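Local coordinates for CAMK/CAMK2 protein kinase (Salpingoeca rosetta, PDB 5IG1) that probably phosphorylates serine and threonine residues of proteins with ATP, as the kinase domain of a choanoflagellate calcium/calmodulin-dependent protein kinase, at residues Cys121-Leu126 with Pro274-Arg279; Ile207-Leu212 with Glu251-Met256. One frame throughout, in Å; residues are numbered along the deposited sequence.

Contact 1: Cys121-Leu126 with Pro274-Arg279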
loop_
_atom_site.group_PDB
_atom_site.type_symbol
_atom_site.label_atom_id
_atom_site.label_comp_id
_atom_site.label_asym_id
_atom_site.label_seq_id
_atom_site.Cartn_x
_atom_site.Cartn_y
_atom_site.Cartn_z
ATOM N N CYS A 121 3.215 7.298 -10.207
ATOM C CA CYS A 121 2.907 6.315 -9.174
ATOM C C CYS A 121 2.294 6.988 -7.955
ATOM O O CYS A 121 1.218 6.594 -7.482
ATOM C CB CYS A 121 4.174 5.553 -8.786
ATOM S SG CYS A 121 4.914 4.601 -10.116
ATOM N N MET A 122 2.961 8.023 -7.443
ATOM C CA MET A 122 2.452 8.697 -6.256
ATOM C C MET A 122 1.116 9.357 -6.523
ATOM O O MET A 122 0.296 9.482 -5.613
ATOM C CB MET A 122 3.458 9.729 -5.757
ATOM C CG MET A 122 4.546 9.117 -4.915
ATOM S SD MET A 122 3.808 8.352 -3.470
ATOM C CE MET A 122 2.836 9.725 -2.868
ATOM N N HIS A 123 0.886 9.809 -7.750
ATOM C CA HIS A 123 -0.407 10.385 -8.081
ATOM C C HIS A 123 -1.501 9.337 -7.955
ATOM O O HIS A 123 -2.553 9.594 -7.362
ATOM C CB HIS A 123 -0.382 10.972 -9.490
ATOM C CG HIS A 123 -1.705 11.507 -9.935
ATOM N ND1 HIS A 123 -2.055 12.835 -9.810
ATOM C CD2 HIS A 123 -2.778 10.886 -10.479
ATOM C CE1 HIS A 123 -3.280 13.010 -10.272
ATOM N NE2 HIS A 123 -3.741 11.843 -10.682
ATOM N N GLN A 124 -1.264 8.141 -8.503
ATOM C CA GLN A 124 -2.260 7.081 -8.392
ATOM C C GLN A 124 -2.481 6.668 -6.939
ATOM O O GLN A 124 -3.632 6.537 -6.491
ATOM C CB GLN A 124 -1.831 5.894 -9.243
ATOM C CG GLN A 124 -1.588 6.277 -10.688
ATOM C CD GLN A 124 -0.944 5.165 -11.488
ATOM O OE1 GLN A 124 -1.516 4.089 -11.641
ATOM N NE2 GLN A 124 0.262 5.414 -11.994
ATOM N N ILE A 125 -1.395 6.462 -6.189
ATOM C CA ILE A 125 -1.517 6.125 -4.772
ATOM C C ILE A 125 -2.320 7.195 -4.044
ATOM O O ILE A 125 -3.255 6.898 -3.290
ATOM C CB ILE A 125 -0.123 5.945 -4.144
ATOM C CG1 ILE A 125 0.646 4.834 -4.854
ATOM C CG2 ILE A 125 -0.234 5.668 -2.643
ATOM C CD1 ILE A 125 2.090 4.754 -4.443
ATOM N N LEU A 126 -1.981 8.460 -4.284
ATOM C CA LEU A 126 -2.651 9.557 -3.598
ATOM C C LEU A 126 -4.124 9.631 -3.971
ATOM O O LEU A 126 -4.959 9.922 -3.118
ATOM C CB LEU A 126 -1.955 10.885 -3.906
ATOM C CG LEU A 126 -0.678 11.161 -3.110
ATOM C CD1 LEU A 126 -0.062 12.476 -3.551
ATOM C CD2 LEU A 126 -0.966 11.188 -1.616
ATOM N N PRO A 274 2.439 20.997 -6.733
ATOM C CA PRO A 274 2.968 21.110 -8.105
ATOM C C PRO A 274 3.726 19.880 -8.569
ATOM O O PRO A 274 3.650 19.532 -9.754
ATOM C CB PRO A 274 3.878 22.349 -8.039
ATOM C CG PRO A 274 4.120 22.590 -6.580
ATOM C CD PRO A 274 2.884 22.105 -5.873
ATOM N N TRP A 275 4.440 19.195 -7.673
ATOM C CA TRP A 275 5.175 18.002 -8.078
ATOM C C TRP A 275 4.250 16.854 -8.466
ATOM O O TRP A 275 4.692 15.925 -9.151
ATOM C CB TRP A 275 6.118 17.558 -6.958
ATOM C CG TRP A 275 7.132 16.543 -7.391
ATOM C CD1 TRP A 275 8.338 16.791 -7.977
ATOM C CD2 TRP A 275 7.033 15.119 -7.262
ATOM N NE1 TRP A 275 8.996 15.611 -8.222
ATOM C CE2 TRP A 275 8.214 14.569 -7.798
ATOM C CE3 TRP A 275 6.058 14.257 -6.754
ATOM C CZ2 TRP A 275 8.444 13.195 -7.843
ATOM C CZ3 TRP A 275 6.292 12.896 -6.788
ATOM C CH2 TRP A 275 7.473 12.377 -7.333
ATOM N N ILE A 276 2.985 16.904 -8.059
ATOM C CA ILE A 276 2.011 15.852 -8.353
ATOM C C ILE A 276 1.076 16.252 -9.489
ATOM O O ILE A 276 0.767 15.441 -10.362
ATOM C CB ILE A 276 1.208 15.491 -7.084
ATOM C CG1 ILE A 276 2.128 14.987 -5.973
ATOM C CG2 ILE A 276 0.156 14.440 -7.410
ATOM C CD1 ILE A 276 2.572 13.558 -6.154
ATOM N N ALA A 277 0.608 17.499 -9.487
ATOM C CA ALA A 277 -0.416 17.941 -10.427
ATOM C C ALA A 277 0.148 18.471 -11.736
ATOM O O ALA A 277 -0.522 18.378 -12.770
ATOM C CB ALA A 277 -1.285 19.025 -9.785
ATOM N N ARG A 278 1.350 19.035 -11.714
ATOM C CA ARG A 278 1.971 19.583 -12.911
ATOM C C ARG A 278 2.890 18.538 -13.529
ATOM O O ARG A 278 3.770 17.995 -12.855
ATOM C CB ARG A 278 2.744 20.859 -12.581
ATOM C CG ARG A 278 1.854 22.043 -12.249
ATOM C CD ARG A 278 1.176 22.580 -13.500
ATOM N NE ARG A 278 0.180 23.604 -13.197
ATOM C CZ ARG A 278 0.464 24.883 -12.973
ATOM N NH1 ARG A 278 1.722 25.303 -13.013
ATOM N NH2 ARG A 278 -0.513 25.742 -12.707
ATOM N N ARG A 279 2.668 18.251 -14.810
ATOM C CA ARG A 279 3.330 17.137 -15.472
ATOM C C ARG A 279 4.793 17.425 -15.788
ATOM O O ARG A 279 5.478 16.545 -16.319
ATOM C CB ARG A 279 2.562 16.783 -16.750
ATOM C CG ARG A 279 2.572 15.311 -17.121
ATOM C CD ARG A 279 1.761 14.455 -16.155
ATOM N NE ARG A 279 0.378 14.913 -16.025
ATOM C CZ ARG A 279 -0.166 15.340 -14.889
ATOM N NH1 ARG A 279 0.550 15.356 -13.772
ATOM N NH2 ARG A 279 -1.431 15.743 -14.866
#

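Contact 2: Ile207-Leu212 with Glu251-Met256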
loop_
_atom_site.group_PDB
_atom_site.type_symbol
_atom_site.label_atom_id
_atom_site.label_comp_id
_atom_site.label_asym_id
_atom_site.label_seq_id
_atom_site.Cartn_x
_atom_site.Cartn_y
_atom_site.Cartn_z
ATOM N N ILE A 207 7.282 6.327 1.333
ATOM C CA ILE A 207 7.282 5.631 0.051
ATOM C C ILE A 207 7.889 6.519 -1.028
ATOM O O ILE A 207 8.762 6.091 -1.796
ATOM C CB ILE A 207 5.849 5.197 -0.304
ATOM C CG1 ILE A 207 5.371 4.104 0.652
ATOM C CG2 ILE A 207 5.747 4.743 -1.753
ATOM C CD1 ILE A 207 3.908 3.790 0.495
ATOM N N LEU A 208 7.462 7.784 -1.070
ATOM C CA LEU A 208 7.937 8.691 -2.106
ATOM C C LEU A 208 9.453 8.825 -2.044
ATOM O O LEU A 208 10.145 8.681 -3.061
ATOM C CB LEU A 208 7.247 10.047 -1.958
ATOM C CG LEU A 208 7.727 11.177 -2.867
ATOM C CD1 LEU A 208 7.764 10.716 -4.322
ATOM C CD2 LEU A 208 6.837 12.407 -2.714
ATOM N N TYR A 209 9.985 9.067 -0.840
ATOM C CA TYR A 209 11.419 9.030 -0.581
ATOM C C TYR A 209 12.077 7.841 -1.269
ATOM O O TYR A 209 12.998 8.007 -2.078
ATOM C CB TYR A 209 11.649 8.979 0.931
ATOM C CG TYR A 209 13.048 9.272 1.407
ATOM C CD1 TYR A 209 14.025 8.293 1.391
ATOM C CD2 TYR A 209 13.378 10.515 1.922
ATOM C CE1 TYR A 209 15.308 8.549 1.852
ATOM C CE2 TYR A 209 14.652 10.780 2.387
ATOM C CZ TYR A 209 15.614 9.793 2.343
ATOM O OH TYR A 209 16.885 10.052 2.795
ATOM N N ILE A 210 11.586 6.632 -0.983
ATOM C CA ILE A 210 12.170 5.446 -1.602
ATOM C C ILE A 210 12.101 5.565 -3.119
ATOM O O ILE A 210 13.113 5.427 -3.819
ATOM C CB ILE A 210 11.469 4.175 -1.096
ATOM C CG1 ILE A 210 11.464 4.166 0.431
ATOM C CG2 ILE A 210 12.188 2.948 -1.610
ATOM C CD1 ILE A 210 10.570 3.103 1.034
ATOM N N LEU A 211 10.912 5.896 -3.635
ATOM C CA LEU A 211 10.701 6.047 -5.068
ATOM C C LEU A 211 11.738 6.949 -5.714
ATOM O O LEU A 211 12.023 6.791 -6.904
ATOM C CB LEU A 211 9.295 6.608 -5.333
ATOM C CG LEU A 211 8.101 5.659 -5.190
ATOM C CD1 LEU A 211 6.785 6.356 -5.528
ATOM C CD2 LEU A 211 8.299 4.459 -6.090
ATOM N N LEU A 212 12.325 7.879 -4.961
ATOM C CA LEU A 212 13.297 8.786 -5.549
ATOM C C LEU A 212 14.727 8.270 -5.451
ATOM O O LEU A 212 15.503 8.476 -6.394
ATOM C CB LEU A 212 13.198 10.158 -4.882
ATOM C CG LEU A 212 11.821 10.806 -5.040
ATOM C CD1 LEU A 212 11.805 12.228 -4.523
ATOM C CD2 LEU A 212 11.393 10.753 -6.498
ATOM N N GLU A 251 10.647 19.168 -0.955
ATOM C CA GLU A 251 9.676 19.887 -0.140
ATOM C C GLU A 251 8.413 19.061 0.061
ATOM O O GLU A 251 7.821 19.076 1.148
ATOM C CB GLU A 251 9.350 21.234 -0.785
ATOM C CG GLU A 251 10.486 22.242 -0.705
ATOM C CD GLU A 251 10.222 23.493 -1.520
ATOM O OE1 GLU A 251 9.119 23.605 -2.098
ATOM O OE2 GLU A 251 11.119 24.362 -1.585
ATOM N N LEU A 252 7.991 18.331 -0.974
ATOM C CA LEU A 252 6.807 17.487 -0.847
ATOM C C LEU A 252 7.016 16.414 0.210
ATOM O O LEU A 252 6.121 16.146 1.018
ATOM C CB LEU A 252 6.464 16.859 -2.199
ATOM C CG LEU A 252 5.195 15.999 -2.230
ATOM C CD1 LEU A 252 4.000 16.810 -1.764
ATOM C CD2 LEU A 252 4.931 15.415 -3.617
ATOM N N ILE A 253 8.201 15.799 0.229
ATOM C CA ILE A 253 8.503 14.796 1.246
ATOM C C ILE A 253 8.572 15.435 2.625
ATOM O O ILE A 253 8.041 14.891 3.600
ATOM C CB ILE A 253 9.812 14.066 0.902
ATOM C CG1 ILE A 253 9.658 13.286 -0.404
ATOM C CG2 ILE A 253 10.215 13.151 2.046
ATOM C CD1 ILE A 253 10.959 12.688 -0.908
ATOM N N LYS A 254 9.235 16.592 2.735
ATOM C CA LYS A 254 9.278 17.298 4.012
ATOM C C LYS A 254 7.875 17.550 4.543
ATOM O O LYS A 254 7.632 17.460 5.751
ATOM C CB LYS A 254 10.038 18.619 3.868
ATOM C CG LYS A 254 11.556 18.490 3.877
ATOM C CD LYS A 254 12.114 18.460 5.295
ATOM C CE LYS A 254 13.634 18.315 5.287
ATOM N NZ LYS A 254 14.176 18.031 6.645
ATOM N N ALA A 255 6.930 17.847 3.645
ATOM C CA ALA A 255 5.559 18.103 4.074
ATOM C C ALA A 255 4.853 16.813 4.465
ATOM O O ALA A 255 4.178 16.759 5.498
ATOM C CB ALA A 255 4.787 18.822 2.968
ATOM N N MET A 256 5.001 15.765 3.653
ATOM C CA MET A 256 4.385 14.482 3.974
ATOM C C MET A 256 4.957 13.884 5.251
ATOM O O MET A 256 4.269 13.122 5.938
ATOM C CB MET A 256 4.570 13.504 2.817
ATOM C CG MET A 256 3.826 13.872 1.552
ATOM S SD MET A 256 4.056 12.634 0.271
ATOM C CE MET A 256 3.053 13.323 -1.032
#

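Contact 1: Cys121-Leu126 with Pro274-Arg279
Met-122 opens the contact by turning its CB toward Ile-276 and Trp-275, on the face of helix 115-134 that looks toward the short helix 274-277. This is the helical C-terminal lobe of the protein kinase fold: helix 115-134 matches the long helix E of kinases, and the short turn of helix comes near the end of the catalytic domain. CB of Met-122 lies 4.0 Å from CD1 of Ile-276 and, more loosely, 4.4 Å from CZ3 of Trp-275, which it meets at the edge of the indole, near the ring plane. The methionine chain bends at chi2 and chi3, and the side chain also packs on Cys-204, Leu-208 and Leu-211 of helix 198-213. At His-123 the backbones come nearest, its CA being 6.0 Å from that of Ile-276. CG of the histidine is anti to the backbone N (chi1 176°), and the ring takes a methyl group at its edge: CG2 of Ile-276 stands 3.6 Å from ND1, near the ring plane. One helical turn after Met-122, Leu-126 crosses the Ile-276 side chain at about a right angle, and Leu-271 of helix 267-271 touches both His-123 and Leu-126. No hydrogen bond spans the two segments, and van der Waals contact carries the join; Trp-275 instead directs NE1 to Glu-115 and its carbonyl O to Ser-119, both on helix 115-134. Ile-276 thus divides its branches, CG2 going to the histidine while CD1 meets Met-122 CB and lies 3.9 Å from CD1 of Leu-126.

Contact 2: Ile207-Leu212 with Glu251-Met256
Chi1 of 174° sets CG of Leu-208 anti to its backbone N, while chi1 of -64° sets CG1 of Ile-253 anti to its carbonyl carbon; these two groups meet at the middle of a near-antiparallel helix pair in the C-terminal lobe of the kinase fold. The short axes of 207-212 and 251-256 run at 153° and approach to 10.0 Å. By their place in the kinase fold, the parent helices 198-213 and 247-256 correspond to helices F and H. Across the helix pair, CD2 of Leu-208 meets three side chains of 251-256: CD2 of Leu-252 at 3.7 Å, CG1 of Ile-253 at 3.8 Å and SD of Met-256 at 4.1 Å, carried there by a chain extended beyond CG. Leu-252 crosses Leu-208 at about a right angle, whereas Ile-253 passes it obliquely. Tyr-209 offers the edge of its ring, CD2 lying 4.1 Å from CG2 of Ile-253, near the ring plane. Its phenol OH is hydrogen-bonded to the carbonyl O of Asp-236, and Trp-242 meets the ring and also touches Ile-253. All six touching residues are buried, and no hydrogen bond links the segments. Ile-253 ends at CD1, 3.7 Å from the Tyr-209 CA and tip to tip with Leu-212, whose CD1 is also 3.7 Å from it.

Overall arrangement
Followed from the N terminus, the chain first passes 121-126 on helix 115-134, then 207-212 and 251-256, and finally 274-279. Contact 2 therefore closes a loop of 38 intervening residues wholly within the 147-residue loop of contact 1; the two nest and do not cross. Their centres are 12 Å apart, and they share one apolar interior. Trp-275 joins them, with CH2 lying 3.5 Å from CD1 of Leu-208 and CE3 equally near CD2 of Leu-252, while Met-122 CG reaches CD1 of Leu-211 at 3.6 Å. Helices 115-134, 198-213, 247-256 and 274-277 are thereby tied together within the C-terminal lobe, away from the predicted ATP-binding Lys-53.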